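PDB 5ZNT: chitin deacetylase 1 from Bombyx mori, which removes the N-acetyl groups from N-acetyl-D-glucosamine residues of chitin, a zinc-dependent hydrolysis that yields chitosan and acetate. Local coordinates for residues L345-V350 and P364-W369; M160-A165 and S205-E210. One frame throughout, in Å; residues are numbered along the deposited sequence.

Contact 1 of 2, residues L345-V350 and P364-W369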
# COMPACT_ATOMS: atom_id res chain seq x y z
N LEU A 345 13.27 24.41 6.68
CA LEU A 345 12.03 25.01 7.13
C LEU A 345 11.82 24.76 8.61
O LEU A 345 12.29 23.77 9.17
CB LEU A 345 10.84 24.46 6.31
CG LEU A 345 10.94 24.63 4.79
CD1 LEU A 345 9.87 23.74 4.09
CD2 LEU A 345 10.76 26.09 4.41
N THR A 346 11.10 25.69 9.22
CA THR A 346 10.65 25.56 10.59
C THR A 346 9.14 25.81 10.63
O THR A 346 8.55 26.36 9.70
CB THR A 346 11.37 26.56 11.52
OG1 THR A 346 11.11 27.92 11.10
CG2 THR A 346 12.91 26.29 11.53
N SER A 347 8.54 25.44 11.75
CA SER A 347 7.14 25.70 11.99
C SER A 347 6.91 25.63 13.47
O SER A 347 7.47 24.76 14.15
CB SER A 347 6.23 24.67 11.31
OG SER A 347 4.92 24.79 11.85
N LYS A 348 6.06 26.52 13.97
CA LYS A 348 5.72 26.45 15.38
C LYS A 348 4.98 25.16 15.71
O LYS A 348 4.87 24.81 16.88
CB LYS A 348 4.90 27.66 15.80
CG LYS A 348 3.54 27.75 15.10
CD LYS A 348 2.77 29.00 15.53
CE LYS A 348 1.52 29.19 14.68
NZ LYS A 348 0.75 30.40 15.12
N GLU A 349 4.50 24.43 14.70
CA GLU A 349 3.86 23.14 14.99
C GLU A 349 4.88 22.05 15.29
O GLU A 349 4.50 21.00 15.82
CB GLU A 349 2.99 22.68 13.82
CG GLU A 349 1.87 23.66 13.43
CD GLU A 349 0.97 23.08 12.35
OE1 GLU A 349 0.30 22.06 12.63
OE2 GLU A 349 0.95 23.60 11.21
N VAL A 350 6.13 22.25 14.90
CA VAL A 350 7.22 21.29 15.11
C VAL A 350 8.32 22.06 15.85
O VAL A 350 9.40 22.32 15.28
CB VAL A 350 7.71 20.69 13.78
CG1 VAL A 350 8.73 19.60 14.03
CG2 VAL A 350 6.53 20.12 12.99
N PRO A 364 8.25 26.95 0.33
CA PRO A 364 7.15 27.64 1.00
C PRO A 364 7.70 28.46 2.17
O PRO A 364 8.86 28.30 2.55
CB PRO A 364 6.26 26.49 1.48
CG PRO A 364 7.32 25.41 1.87
CD PRO A 364 8.42 25.56 0.81
N VAL A 365 6.85 29.31 2.77
CA VAL A 365 7.36 30.16 3.85
C VAL A 365 7.43 29.44 5.20
O VAL A 365 8.15 29.90 6.10
CB VAL A 365 6.54 31.46 4.03
CG1 VAL A 365 6.51 32.26 2.70
CG2 VAL A 365 5.16 31.20 4.53
N ASN A 366 6.72 28.32 5.34
CA ASN A 366 6.51 27.61 6.60
C ASN A 366 6.71 26.11 6.34
O ASN A 366 6.42 25.63 5.24
CB ASN A 366 5.05 27.92 7.06
CG ASN A 366 4.73 27.43 8.43
OD1 ASN A 366 5.51 27.56 9.37
ND2 ASN A 366 3.54 26.82 8.57
N TYR A 367 7.18 25.36 7.33
CA TYR A 367 7.23 23.90 7.18
C TYR A 367 5.82 23.30 7.22
O TYR A 367 5.11 23.47 8.22
CB TYR A 367 8.08 23.29 8.29
CG TYR A 367 8.18 21.80 8.18
CD1 TYR A 367 8.74 21.21 7.05
CD2 TYR A 367 7.73 20.99 9.20
CE1 TYR A 367 8.84 19.83 6.94
CE2 TYR A 367 7.84 19.61 9.11
CZ TYR A 367 8.38 19.05 7.98
OH TYR A 367 8.45 17.69 7.90
N PRO A 368 5.36 22.61 6.17
CA PRO A 368 3.99 22.05 6.19
C PRO A 368 3.79 21.12 7.38
O PRO A 368 4.68 20.35 7.73
CB PRO A 368 3.90 21.28 4.87
CG PRO A 368 4.93 21.99 3.96
CD PRO A 368 6.06 22.38 4.89
N TRP A 369 2.61 21.21 7.99
CA TRP A 369 2.22 20.30 9.06
C TRP A 369 0.70 20.27 9.15
O TRP A 369 -0.01 20.78 8.26
CB TRP A 369 2.88 20.70 10.39
CG TRP A 369 3.05 19.54 11.42
CD1 TRP A 369 2.35 19.35 12.59
CD2 TRP A 369 3.99 18.45 11.33
NE1 TRP A 369 2.79 18.20 13.24
CE2 TRP A 369 3.81 17.65 12.50
CE3 TRP A 369 4.96 18.07 10.39
CZ2 TRP A 369 4.54 16.48 12.73
CZ3 TRP A 369 5.71 16.91 10.63
CH2 TRP A 369 5.50 16.13 11.80
O HOH W 1 10.45 28.20 7.43
O HOH W 2 3.22 24.44 9.91

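Contact 2 of 2, residues M160-A165 and S205-E210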
# COMPACT_ATOMS: atom_id res chain seq x y z
N MET A 160 -14.20 9.55 7.32
CA MET A 160 -13.29 10.52 6.72
C MET A 160 -12.98 10.14 5.27
O MET A 160 -13.06 10.97 4.36
CB MET A 160 -12.00 10.62 7.54
CG MET A 160 -10.95 11.60 6.95
SD MET A 160 -9.95 10.89 5.62
CE MET A 160 -8.94 9.70 6.50
N MET A 161 -12.61 8.88 5.04
CA MET A 161 -12.13 8.52 3.71
C MET A 161 -13.23 8.68 2.67
O MET A 161 -12.96 9.07 1.53
CB MET A 161 -11.58 7.10 3.72
CG MET A 161 -10.30 6.99 4.54
SD MET A 161 -9.59 5.35 4.53
CE MET A 161 -9.24 5.15 2.79
N GLU A 162 -14.47 8.39 3.05
CA GLU A 162 -15.56 8.60 2.10
C GLU A 162 -15.78 10.08 1.85
O GLU A 162 -15.90 10.50 0.69
CB GLU A 162 -16.84 7.92 2.59
CG GLU A 162 -17.96 8.05 1.56
CD GLU A 162 -19.19 7.19 1.85
OE1 GLU A 162 -19.16 6.31 2.75
OE2 GLU A 162 -20.21 7.41 1.16
N GLU A 163 -15.83 10.89 2.91
CA GLU A 163 -16.00 12.34 2.71
C GLU A 163 -14.86 12.93 1.89
O GLU A 163 -15.09 13.87 1.12
CB GLU A 163 -16.07 13.06 4.07
CG GLU A 163 -17.36 12.81 4.85
CD GLU A 163 -17.35 13.43 6.25
OE1 GLU A 163 -16.33 14.06 6.63
OE2 GLU A 163 -18.36 13.29 6.96
N GLN A 164 -13.64 12.40 2.02
CA GLN A 164 -12.47 12.95 1.34
C GLN A 164 -12.22 12.30 -0.01
O GLN A 164 -11.23 12.65 -0.68
CB GLN A 164 -11.23 12.79 2.24
CG GLN A 164 -11.27 13.68 3.48
CD GLN A 164 -11.39 15.15 3.09
OE1 GLN A 164 -10.75 15.60 2.14
NE2 GLN A 164 -12.20 15.90 3.82
N ALA A 165 -13.06 11.35 -0.42
CA ALA A 165 -12.96 10.74 -1.75
C ALA A 165 -11.65 9.98 -1.92
O ALA A 165 -11.06 9.95 -3.00
CB ALA A 165 -13.15 11.77 -2.86
N SER A 205 -21.69 0.91 6.95
CA SER A 205 -21.40 0.88 5.52
C SER A 205 -20.58 2.10 5.13
O SER A 205 -20.93 3.23 5.49
CB SER A 205 -22.69 0.84 4.70
OG SER A 205 -23.40 -0.35 4.96
N HIS A 206 -19.51 1.87 4.37
CA HIS A 206 -18.64 2.94 3.89
C HIS A 206 -18.27 2.62 2.46
O HIS A 206 -17.91 1.48 2.14
CB HIS A 206 -17.38 3.06 4.75
CG HIS A 206 -17.63 3.31 6.21
ND1 HIS A 206 -17.95 4.56 6.70
CD2 HIS A 206 -17.57 2.49 7.28
CE1 HIS A 206 -18.08 4.50 8.01
NE2 HIS A 206 -17.85 3.25 8.39
N ALA A 207 -18.36 3.63 1.59
CA ALA A 207 -18.04 3.49 0.17
C ALA A 207 -16.53 3.59 -0.06
O ALA A 207 -16.03 4.50 -0.72
CB ALA A 207 -18.79 4.53 -0.65
N VAL A 208 -15.81 2.61 0.49
CA VAL A 208 -14.35 2.59 0.49
C VAL A 208 -13.91 1.16 0.23
O VAL A 208 -14.47 0.22 0.79
CB VAL A 208 -13.77 3.06 1.85
CG1 VAL A 208 -12.23 3.07 1.80
CG2 VAL A 208 -14.31 4.46 2.24
N TRP A 209 -12.87 1.01 -0.59
CA TRP A 209 -12.27 -0.31 -0.78
C TRP A 209 -11.31 -0.61 0.36
O TRP A 209 -10.66 0.29 0.89
CB TRP A 209 -11.51 -0.36 -2.11
CG TRP A 209 -12.37 -0.41 -3.32
CD1 TRP A 209 -12.90 0.66 -4.01
CD2 TRP A 209 -12.80 -1.59 -4.00
NE1 TRP A 209 -13.63 0.20 -5.08
CE2 TRP A 209 -13.59 -1.17 -5.10
CE3 TRP A 209 -12.60 -2.96 -3.80
CZ2 TRP A 209 -14.18 -2.07 -5.99
CZ3 TRP A 209 -13.18 -3.86 -4.69
CH2 TRP A 209 -13.97 -3.40 -5.78
N GLU A 210 -11.23 -1.89 0.72
CA GLU A 210 -10.22 -2.35 1.67
C GLU A 210 -9.24 -3.26 0.95
O GLU A 210 -9.59 -4.40 0.61
CB GLU A 210 -10.83 -3.08 2.87
CG GLU A 210 -9.77 -3.63 3.83
CD GLU A 210 -8.91 -2.51 4.42
OE1 GLU A 210 -9.48 -1.44 4.70
OE2 GLU A 210 -7.69 -2.69 4.61
O HOH W 3 -18.90 6.69 5.29

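Contact 1 of 2, residues L345-V350 and P364-W369
Val350 drops its CG2 methyl squarely onto the indole of Trp369, 3.6 Å from the centroid of the six-membered ring and 19° off the ring normal, a CH-pi contact over the face. With CG1 anti to the backbone N, CG2 is the branch that meets the indole, and it also borders the Tyr367 ring at its rim, 4.1 Å from CD2. Glu349 reaches the indole from the rim: OE1 sits in the ring plane 3.4 Å from CD1 of Trp369, with the carboxylate turned 87° from the indole. That oxygen also accepts from the backbone N of Asn371. An alanine in place of Trp369 would probably leave the Val350 methyl without its aromatic platform and a gap where Glu349 OE1 had met the ring edge. Farther along, Leu345 packs CB against CB of Tyr367 at 3.6 Å, while its CD1 reaches CG of Pro364, the two side chains crossing at about a right angle. The backbone bond across the contact runs from Tyr367 N to Thr346 O (2.9 Å, 165°), the donor above the carbonyl plane. Water 2 joins the polar groups: it donates to Glu349 OE2 and to Tyr367 O, lies 2.6 Å from Ser347 OG and accepts a weak bond from Asn366 ND2, which also bonds Asp372 OD2, its stronger partner. Ser347 OG takes the N-H of Glu349 at 2.9 Å in an ST turn, and Val350 N bonds to Ser347 O. A type I beta turn from Ser347 to Val350 thus presents Glu349 and Val350 to the indole, where the loops after strands 341-345 and 355-359 of an antiparallel hairpin meet beside His80 and Thr104, in the carbohydrate esterase 4 part of the longer protein.

Contact 2 of 2, residues M160-A165 and S205-E210
Glu162 makes the polar link, its OE1 accepting the backbone N-H of Ala207 at 3.0 Å. The N-H points almost straight at the oxygen (175°), yet Ala207 N stands well above the carboxylate plane, 69° out of it. CG of Glu162 is anti to its backbone N (chi1 -176°) and the chain runs on extended, which carries the carboxylate across to the facing segment. Water 3 donates to the same OE1 at 2.6 Å and lies in the plane of the His206 ring, 2.7 Å from ND1, bridging the two side chains. NE2 of that ring bonds Asn155 OD1, in the first turn of helix 154-163.

The Glu162 bonds start from the last turn of the same helix, which ends in a Schellman motif at Ala165, and reach an inverse gamma turn centred on Ala207, leading into strand 209-214 of the mixed sheet.

Met161 turns at its last torsion, making an apolar contact of CE with CG1 of Val208 at 3.8 Å, the side chains crossing at about a right angle. Two van der Waals contacts involve polar groups: CG2 of Val208 is 4.0 Å from Glu162 N, and CB of Ala207 3.7 Å from CD of Glu162.

Overall arrangement
Contact 2 closes along the chain before contact 1 opens, and the two share no touching atoms: their centres are 30 Å apart and their nearest atoms about 13 Å. Neither supplies a ligand to the zinc site of Asp46, His101 and His105, though each has a side chain near one of its histidines. In contact 1 the Trp369 side chain is about 7 Å from that of His105 and about 13 Å from the zinc ion; in contact 2 the Met161 side chain is about 11 Å from that of His101. The side chain of Pro364 in contact 1 is about 12 Å from a bound N-acetylglucosamine. Contact 1 is peripheral, its centre 27 Å from that of the chain, against 16 Å for contact 2.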